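Local coordinates for enoyl-CoA hydratase/isomerase family protein (Mycobacterium tuberculosis, PDB 4FN7) that isomerises enoyl-CoA thioesters as a member of the crotonase superfamily, whose subunits commonly assemble into trimers, at the interface of chains A and B. Coordinates in Å, arbitrary orientation; residue numbers count along the deposited sequence, not the author numbering. Chains: chain A/B, Enoyl-CoA hydratase/isomerase family protein.

Contact 1: the interface of chains A and B. Residues chain A 131, 135-137; chain B 202, 206, 209.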
# COMPACT_ATOMS: atom_id res chain seq x y z
N VAL A 131 17.98 -10.78 6.09
CA VAL A 131 17.68 -11.42 7.37
C VAL A 131 18.03 -12.91 7.35
O VAL A 131 18.43 -13.47 8.37
CB VAL A 131 16.20 -11.20 7.76
CG1 VAL A 131 15.78 -12.12 8.90
CG2 VAL A 131 15.98 -9.72 8.13
N MET A 135 22.03 -10.22 8.24
CA MET A 135 22.20 -8.78 8.11
C MET A 135 20.91 -8.03 8.40
O MET A 135 19.84 -8.39 7.91
CB MET A 135 22.74 -8.45 6.72
CG MET A 135 24.03 -9.20 6.41
SD MET A 135 24.64 -8.93 4.74
CE MET A 135 26.09 -9.98 4.73
N THR A 136 21.02 -7.00 9.23
CA THR A 136 19.88 -6.13 9.48
C THR A 136 19.73 -5.18 8.30
O THR A 136 20.72 -4.62 7.82
CB THR A 136 20.07 -5.35 10.79
OG1 THR A 136 20.19 -6.27 11.88
CG2 THR A 136 18.89 -4.41 11.06
N ILE A 137 18.51 -5.01 7.80
CA ILE A 137 18.33 -4.19 6.60
C ILE A 137 18.56 -2.71 6.93
O ILE A 137 17.94 -2.17 7.85
CB ILE A 137 16.93 -4.36 5.99
CG1 ILE A 137 16.68 -5.83 5.64
CG2 ILE A 137 16.82 -3.50 4.74
CD1 ILE A 137 15.31 -6.09 5.02
N ALA B 202 18.94 -10.50 13.29
CA ALA B 202 18.59 -9.67 12.14
C ALA B 202 17.08 -9.59 11.97
O ALA B 202 16.55 -8.54 11.61
CB ALA B 202 19.23 -10.22 10.89
N THR B 206 15.26 -6.05 12.27
CA THR B 206 14.61 -5.59 11.04
C THR B 206 13.11 -5.39 11.23
O THR B 206 12.54 -4.42 10.73
CB THR B 206 14.89 -6.55 9.88
OG1 THR B 206 16.30 -6.58 9.63
CG2 THR B 206 14.17 -6.11 8.60
N ARG B 209 12.42 -2.15 12.89
CA ARG B 209 12.58 -1.06 11.94
C ARG B 209 11.39 -0.97 10.98
O ARG B 209 10.93 0.12 10.66
CB ARG B 209 13.87 -1.22 11.14
CG ARG B 209 15.13 -1.08 11.97
CD ARG B 209 16.38 -1.16 11.10
NE ARG B 209 17.57 -0.96 11.91
CZ ARG B 209 18.79 -0.79 11.42
NH1 ARG B 209 19.00 -0.80 10.11
NH2 ARG B 209 19.82 -0.61 12.25

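Contact 2: the interface of chains A and B. Residues chain A 136-139, 142, 228; chain B 209.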
# COMPACT_ATOMS: atom_id res chain seq x y z
N THR A 136 21.02 -7.00 9.23
CA THR A 136 19.88 -6.13 9.48
C THR A 136 19.73 -5.18 8.30
O THR A 136 20.72 -4.62 7.82
CB THR A 136 20.07 -5.35 10.79
OG1 THR A 136 20.19 -6.27 11.88
CG2 THR A 136 18.89 -4.41 11.06
N ILE A 137 18.51 -5.01 7.80
CA ILE A 137 18.33 -4.19 6.60
C ILE A 137 18.56 -2.71 6.93
O ILE A 137 17.94 -2.17 7.85
CB ILE A 137 16.93 -4.36 5.99
CG1 ILE A 137 16.68 -5.83 5.64
CG2 ILE A 137 16.82 -3.50 4.74
CD1 ILE A 137 15.31 -6.09 5.02
N PRO A 138 19.45 -2.05 6.17
CA PRO A 138 19.68 -0.62 6.38
C PRO A 138 18.43 0.22 6.18
O PRO A 138 17.57 -0.12 5.36
CB PRO A 138 20.72 -0.28 5.31
CG PRO A 138 21.46 -1.55 5.10
CD PRO A 138 20.40 -2.61 5.19
N TYR A 139 18.34 1.31 6.93
CA TYR A 139 17.19 2.21 6.80
C TYR A 139 16.96 2.68 5.36
O TYR A 139 15.82 2.74 4.91
CB TYR A 139 17.32 3.40 7.75
CG TYR A 139 17.07 3.04 9.20
CD1 TYR A 139 15.78 2.78 9.66
CD2 TYR A 139 18.12 2.96 10.11
CE1 TYR A 139 15.55 2.46 10.99
CE2 TYR A 139 17.89 2.64 11.44
CZ TYR A 139 16.60 2.39 11.87
OH TYR A 139 16.37 2.07 13.19
N LEU A 142 15.23 -0.06 3.49
CA LEU A 142 13.84 -0.14 3.93
C LEU A 142 12.98 0.92 3.23
O LEU A 142 11.88 0.63 2.77
CB LEU A 142 13.73 0.00 5.45
CG LEU A 142 14.29 -1.17 6.26
CD1 LEU A 142 14.29 -0.84 7.75
CD2 LEU A 142 13.49 -2.43 6.00
N GLU A 228 25.13 3.24 11.74
CA GLU A 228 24.63 1.87 11.73
C GLU A 228 25.76 0.89 11.99
O GLU A 228 25.55 -0.21 12.49
CB GLU A 228 23.94 1.53 10.40
CG GLU A 228 22.55 2.12 10.22
CD GLU A 228 21.71 1.34 9.22
OE1 GLU A 228 21.62 0.10 9.36
OE2 GLU A 228 21.15 1.97 8.29
N ARG B 209 12.42 -2.15 12.89
CA ARG B 209 12.58 -1.06 11.94
C ARG B 209 11.39 -0.97 10.98
O ARG B 209 10.93 0.12 10.66
CB ARG B 209 13.87 -1.22 11.14
CG ARG B 209 15.13 -1.08 11.97
CD ARG B 209 16.38 -1.16 11.10
NE ARG B 209 17.57 -0.96 11.91
CZ ARG B 209 18.79 -0.79 11.42
NH1 ARG B 209 19.00 -0.80 10.11
NH2 ARG B 209 19.82 -0.61 12.25

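Contact 3: the interface of chains A and B. Residues chain A 151-152, 155; chain B 118, 147-149, 173, 176.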
# COMPACT_ATOMS: atom_id res chain seq x y z
N ARG A 151 1.68 -2.80 1.79
CA ARG A 151 1.95 -2.86 3.22
C ARG A 151 2.30 -4.26 3.70
O ARG A 151 3.27 -4.45 4.43
CB ARG A 151 0.77 -2.28 3.99
CG ARG A 151 0.78 -0.77 3.95
CD ARG A 151 -0.58 -0.24 4.21
NE ARG A 151 -0.59 1.21 4.32
CZ ARG A 151 -1.69 1.90 4.54
NH1 ARG A 151 -2.85 1.26 4.67
NH2 ARG A 151 -1.63 3.23 4.63
N SER A 152 1.53 -5.26 3.27
CA SER A 152 1.79 -6.61 3.74
C SER A 152 3.04 -7.22 3.09
O SER A 152 3.77 -7.98 3.73
CB SER A 152 0.57 -7.51 3.55
OG SER A 152 -0.32 -7.35 4.64
N GLN A 155 6.14 -5.96 4.92
CA GLN A 155 6.40 -6.70 6.16
C GLN A 155 7.14 -8.01 5.89
O GLN A 155 8.12 -8.33 6.57
CB GLN A 155 5.10 -6.95 6.93
CG GLN A 155 4.52 -5.70 7.53
CD GLN A 155 5.53 -4.97 8.39
OE1 GLN A 155 6.21 -5.59 9.21
NE2 GLN A 155 5.65 -3.66 8.20
N ARG B 118 0.45 -15.09 8.21
CA ARG B 118 -0.91 -15.40 8.61
C ARG B 118 -1.53 -16.33 7.59
O ARG B 118 -1.62 -16.00 6.40
CB ARG B 118 -1.72 -14.10 8.69
CG ARG B 118 -1.12 -13.06 9.61
CD ARG B 118 -1.62 -11.66 9.27
NE ARG B 118 -1.12 -11.23 7.97
CZ ARG B 118 -1.51 -10.13 7.32
NH1 ARG B 118 -2.41 -9.33 7.86
NH2 ARG B 118 -0.98 -9.85 6.14
N LEU B 147 -1.01 -1.06 9.19
CA LEU B 147 0.29 -1.67 8.94
C LEU B 147 0.24 -2.77 7.89
O LEU B 147 1.26 -3.09 7.27
CB LEU B 147 0.83 -2.23 10.26
CG LEU B 147 2.26 -2.75 10.25
CD1 LEU B 147 3.27 -1.64 9.92
CD2 LEU B 147 2.55 -3.34 11.63
N ARG B 148 -0.93 -3.38 7.69
CA ARG B 148 -1.03 -4.56 6.83
C ARG B 148 -1.96 -4.42 5.62
O ARG B 148 -1.73 -5.06 4.60
CB ARG B 148 -1.49 -5.79 7.63
CG ARG B 148 -0.73 -6.05 8.93
CD ARG B 148 0.76 -6.19 8.70
NE ARG B 148 1.21 -7.48 8.19
CZ ARG B 148 1.48 -8.53 8.97
NH1 ARG B 148 1.95 -9.65 8.43
NH2 ARG B 148 1.27 -8.47 10.27
N LEU B 149 -3.02 -3.64 5.75
CA LEU B 149 -4.00 -3.55 4.67
C LEU B 149 -3.55 -2.59 3.58
O LEU B 149 -2.92 -1.57 3.86
CB LEU B 149 -5.35 -3.10 5.21
CG LEU B 149 -6.00 -4.03 6.23
CD1 LEU B 149 -7.38 -3.53 6.63
CD2 LEU B 149 -6.09 -5.44 5.68
N GLY B 173 -4.55 -7.83 2.20
CA GLY B 173 -3.51 -7.85 3.22
C GLY B 173 -3.98 -8.23 4.61
O GLY B 173 -3.32 -7.93 5.60
N ASP B 176 -1.76 -13.75 4.60
CA ASP B 176 -0.63 -13.91 3.69
C ASP B 176 -0.68 -15.19 2.86
O ASP B 176 0.02 -15.31 1.85
CB ASP B 176 0.69 -13.88 4.45
CG ASP B 176 0.82 -12.67 5.32
OD1 ASP B 176 0.95 -11.55 4.78
OD2 ASP B 176 0.77 -12.84 6.56
O HOH W 1 -0.98 -4.94 1.84
O HOH W 2 3.75 -2.45 6.28
O HOH W 3 2.32 -9.33 5.72

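Contact 1: the interface of chains A and B
B:Thr206, on helix 200-210 of chain B, meets A:Val131 and A:Ile137 with different branches of one short side chain, and it illustrates how a threonine can serve two chemistries at a subunit boundary. Its CB lies 3.8 Å from the CG2 methyl of A:Val131, which reaches it obliquely from the 3-10 helix 130-133. From CB the chain forks. The CG2 methyl, anti to the backbone N, packs 3.8 Å from CD1 of A:Ile137 and touches CG1 of the same residue. The hydroxyl branch, OG1, is anti to the carbonyl carbon (chi1 -62°), which brings it back along its own helix to donate to the main-chain O of B:Ala202 at 2.8 Å. Its proton thus committed, OG1 accepts from the backbone N of A:Ile137, a long bond of 3.3 Å but nearly straight, with 166° at the hydrogen. One turn earlier, the CB methyl of B:Ala202 rests 3.6 Å from the O of A:Met135. One turn later, B:Arg209 NH1 donates to the O of A:Ile137 at 2.8 Å, approaching from above the carbonyl plane, while the CG2 methyl of A:Thr136 sits over the centre of the guanidinium. Both main-chain polar groups of A:Ile137 are therefore engaged by the same helix. By pinning the 131-137 segment of one subunit along the helix of its neighbour, the site may fix how the two subunits are aligned in the three-copy assembly.

Contact 2: the interface of chains A and B
A:Leu142 CD1 presses against B:Arg209 CB at 3.4 Å, forming the apolar floor of a crotonase-family subunit interface in which a long arginine is laid across its neighbour. Beyond CB the arginine runs extended to NE and passes over one face of the A:Tyr139 ring. CD stands 3.9 Å from the ring centroid in a CH-pi contact, offset toward the rim on the hydroxyl side. Further out the guanidinium stacks on the ring, the two planes 14° apart and B:Arg209 CZ 3.5 Å from A:Tyr139 CE2. With A:Thr136 against the opposite face, the flat group is clamped from both sides and its rotation is restricted.

Polar contacts lie at the edge. NH1, besides its bond to the main chain of A:Ile137, donates to OE1 of A:Glu228 at 2.9 Å, a salt bridge with 162° at the hydrogen. OE1 lies in the guanidinium plane, but the carboxylate plane is turned 77° from it, and NH1 meets OE1 from above the carboxylate. The other oxygen, OE2, accepts on its syn side from the backbone N of A:Tyr139 at 3.2 Å. That second-shell bond ties the acid from helix 225-228 to the start of helix 139-148, whose N-terminal end may help stabilise the negative charge.

Contact 3: the interface of chains A and B
A:Ser152 sets its hydroxyl against the main chain of B:Arg148, and these two residues together with A:Gln155 bury more surface here than the others. OG of the serine donates to B:Arg148 O at 2.7 Å, with a C=O...donor angle of 122°, and accepts from NH2 of B:Arg118 at 3.0 Å. That arginine is itself positioned by B:Asp176, gripped side-on by NE and NH2, one nitrogen to each carboxylate oxygen. B:Arg148 is bent at chi2 (-56°) and chi3 (-79°), which brings NH1 over one face of the B:Arg118 guanidinium, toward its rim. The nearby carboxylate of B:Asp176 may offset the like charges of the two guanidinium groups. NH1 of B:Arg148 also binds water 3, at 2.8 Å, and that water joins A:Ser152 O and B:Asp176 OD1.

A:Gln155 crosses B:Arg148 at about a right angle, its CG 4.0 Å from the arginine CD. Its amide NE2 comes 3.6 Å from B:Leu147 CD1, those two side chains also crossing at about a right angle, and meets water 2 at 3.0 Å, which bridges A:Arg151 O and B:Leu147 O. The site docks the start of helix 151-159 onto the 147-149 loop of the adjoining subunit, through direct and water-mediated bonds that are likely to stabilise the assembly.

Contact 1 and contact 2 are two parts of one patch: the centres of their C-alpha atoms are about 6 Å apart, and they share A:Thr136, A:Ile137 and B:Arg209. Contact 3 lies about 18 Å from contact 1 and about 19 Å from contact 2, and shares no residue with either. The first two engage helix 200-210 of chain B, whereas the third uses its 147-149 loop. On chain A, helices 139-148 and 151-159 follow closely in sequence, linking the two regions. Such separated footholds should resist rocking between subunits, and the three-copy assembly repeats them.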